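Local coordinates for protein dTDP-4-amino-4,6-dideoxyglucose formyltransferase (Shewanella sp. FDAARGOS_354, PDB 6V2T) that probably transfers a formyl group from a folate cofactor to the amino group of dTDP-4-amino-4,6-dideoxyglucose, a sugar nucleotide linked to O-antigen synthesis, at residues B[107-111]-B[112-116]. Sequence-based numbering, arbitrary orientation.
Sequences ELVNN and VRCIN. With FOL (folic acid), chain H.
With SG of Cys114 anti to its own carbonyl carbon, beside the backbone N, and CD2 of Leu108 carried inward by an off-rotamer chi1 of -137°, sulfur and methyl meet at 4.0 Å where a short helix turns into a strand. The same CD2 lies 4.0 Å from CG2 of Val112, the two side chains crossing at a slant, so one leucine methyl bridges two residues of the outgoing segment. Val109 adds a looser contact, its CG1 against CB of Cys114. Next to this apolar cluster the backbone closes the turn. The carbonyl O of Leu108 accepts from Asn111 N. Val112 N also donates to Leu108 O, in a bent and weak bond (3.1 Å, 129° at the hydrogen). Asn111 folds its side chain back over the helix end: ND2 donates to Glu107 O at 2.8 Å, nearly straight at 172°. The acceptor lies almost in the plane of the amide, whereas the donor stands tilted from the carbonyl plane, and the bond fixes the rotation of the asparagine. A water bridges the two segments, donating to Val109 O (2.7 Å) and accepting from Cys114 N (3.0 Å), thereby linking Val109 to Cys114 across the turn. Leu108 and Val112 also pack against helix 82-91, through Ile88 and Val89. Further along, Asn116 brings its amide to the pterin end of folic acid, ND2 3.5 Å from C6 of the ligand, while its OD1 is bonded to His146; Val109 CG1 approaches NA2 of the same ligand. Here, then, is the return half of a beta-alpha-beta crossover: strand 94-98, helix 106-109 and parallel strand 113-118 of the formyltransferase domain, with the helix end and the strand both bordering the folate pocket.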
loop_
_atom_site.group_PDB
_atom_site.type_symbol
_atom_site.label_atom_id
_atom_site.label_comp_id
_atom_site.label_asym_id
_atom_site.label_seq_id
_atom_site.Cartn_x
_atom_site.Cartn_y
_atom_site.Cartn_z
ATOM N N GLU B 107 26.668 8.090 33.934
ATOM C CA GLU B 107 28.147 7.979 34.057
ATOM C C GLU B 107 28.845 8.259 32.720
ATOM O O GLU B 107 30.040 8.644 32.762
ATOM C CB GLU B 107 28.572 6.590 34.548
ATOM C CG GLU B 107 28.240 6.322 36.009
ATOM C CD GLU B 107 26.815 5.881 36.295
ATOM O OE1 GLU B 107 26.033 5.692 35.324
ATOM O OE2 GLU B 107 26.474 5.741 37.495
ATOM N N LEU B 108 28.179 8.057 31.576
ATOM C CA LEU B 108 28.757 8.418 30.259
ATOM C C LEU B 108 28.495 9.906 29.973
ATOM O O LEU B 108 29.455 10.626 29.721
ATOM C CB LEU B 108 28.126 7.546 29.176
ATOM C CG LEU B 108 29.061 6.974 28.119
ATOM C CD1 LEU B 108 28.271 6.429 26.950
ATOM C CD2 LEU B 108 30.108 7.972 27.653
ATOM N N VAL B 109 27.228 10.330 29.960
ATOM C CA VAL B 109 26.816 11.688 29.482
ATOM C C VAL B 109 27.381 12.787 30.387
ATOM O O VAL B 109 27.638 13.891 29.850
ATOM C CB VAL B 109 25.292 11.830 29.277
ATOM C CG1 VAL B 109 24.769 10.820 28.273
ATOM C CG2 VAL B 109 24.481 11.769 30.559
ATOM N N ASN B 110 27.563 12.529 31.687
ATOM C CA ASN B 110 28.043 13.537 32.667
ATOM C C ASN B 110 29.563 13.694 32.583
ATOM O O ASN B 110 30.052 14.744 33.033
ATOM C CB ASN B 110 27.606 13.206 34.100
ATOM C CG ASN B 110 26.106 13.315 34.290
ATOM O OD1 ASN B 110 25.422 14.032 33.557
ATOM N ND2 ASN B 110 25.579 12.614 35.273
ATOM N N ASN B 111 30.278 12.714 32.033
ATOM C CA ASN B 111 31.765 12.658 32.066
ATOM C C ASN B 111 32.408 12.831 30.689
ATOM O O ASN B 111 33.641 12.925 30.675
ATOM C CB ASN B 111 32.270 11.343 32.681
ATOM C CG ASN B 111 31.994 11.305 34.169
ATOM O OD1 ASN B 111 32.450 12.172 34.904
ATOM N ND2 ASN B 111 31.163 10.372 34.601
ATOM N N VAL B 112 31.646 12.757 29.602
ATOM C CA VAL B 112 32.172 12.877 28.212
ATOM C C VAL B 112 31.203 13.744 27.417
ATOM O O VAL B 112 29.985 13.585 27.592
ATOM C CB VAL B 112 32.368 11.503 27.540
ATOM C CG1 VAL B 112 33.121 11.647 26.228
ATOM C CG2 VAL B 112 33.082 10.542 28.451
ATOM N N ARG B 113 31.710 14.650 26.591
ATOM C CA ARG B 113 30.851 15.407 25.646
ATOM C C ARG B 113 30.133 14.375 24.748
ATOM O O ARG B 113 30.807 13.678 23.957
ATOM C CB ARG B 113 31.672 16.441 24.865
ATOM C CG ARG B 113 30.812 17.452 24.105
ATOM C CD ARG B 113 31.627 18.670 23.717
ATOM N NE ARG B 113 32.746 18.286 22.853
ATOM C CZ ARG B 113 32.771 18.448 21.526
ATOM N NH1 ARG B 113 33.821 18.047 20.828
ATOM N NH2 ARG B 113 31.776 19.036 20.896
ATOM N N CYS B 114 28.812 14.210 24.910
ATOM C CA CYS B 114 27.996 13.282 24.081
ATOM C C CYS B 114 26.989 14.093 23.262
ATOM O O CYS B 114 26.323 14.964 23.841
ATOM C CB CYS B 114 27.313 12.242 24.952
ATOM S SG CYS B 114 28.480 11.142 25.797
ATOM N N ILE B 115 26.898 13.823 21.956
ATOM C CA ILE B 115 25.996 14.531 21.011
ATOM C C ILE B 115 25.146 13.508 20.261
ATOM O O ILE B 115 25.708 12.538 19.708
ATOM C CB ILE B 115 26.812 15.434 20.063
ATOM C CG1 ILE B 115 27.532 16.527 20.850
ATOM C CG2 ILE B 115 25.910 15.988 18.976
ATOM C CD1 ILE B 115 28.417 17.490 20.029
ATOM N N ASN B 116 23.836 13.754 20.200
ATOM C CA ASN B 116 22.836 12.856 19.575
ATOM C C ASN B 116 22.360 13.476 18.269
ATOM O O ASN B 116 22.123 14.730 18.190
ATOM C CB ASN B 116 21.668 12.534 20.513
ATOM C CG ASN B 116 20.651 11.558 19.940
ATOM O OD1 ASN B 116 19.458 11.843 19.904
ATOM N ND2 ASN B 116 21.079 10.393 19.504
HETATM N N1 FOL H . 20.896 8.538 25.807
HETATM C C2 FOL H . 20.695 9.567 26.646
HETATM N NA2 FOL H . 21.071 9.463 27.916
HETATM N N3 FOL H . 20.149 10.741 26.207
HETATM C C4 FOL H . 19.742 10.858 24.933
HETATM O O4 FOL H . 19.250 11.975 24.623
HETATM C C4A FOL H . 19.943 9.803 24.049
HETATM N N5 FOL H . 19.540 9.836 22.778
HETATM C C6 FOL H . 19.388 8.633 21.951
HETATM C C7 FOL H . 20.528 7.669 22.327
HETATM N N8 FOL H . 20.743 7.568 23.745
HETATM C C8A FOL H . 20.534 8.632 24.536
HETATM C C9 FOL H . 17.908 8.099 21.912
HETATM N N10 FOL H . 17.825 6.641 21.799
HETATM C C11 FOL H . 15.162 4.056 23.785
HETATM C C12 FOL H . 16.164 3.575 22.939
HETATM C C13 FOL H . 17.028 4.454 22.278
HETATM C C14 FOL H . 16.940 5.820 22.455
HETATM C C15 FOL H . 15.959 6.295 23.320
HETATM C C16 FOL H . 15.082 5.428 23.976
HETATM C C FOL H . 14.247 3.106 24.521
HETATM O O FOL H . 14.647 1.970 24.647
HETATM N N FOL H . 13.098 3.475 25.094
HETATM O O HOH W 1 27.034 14.759 27.314
#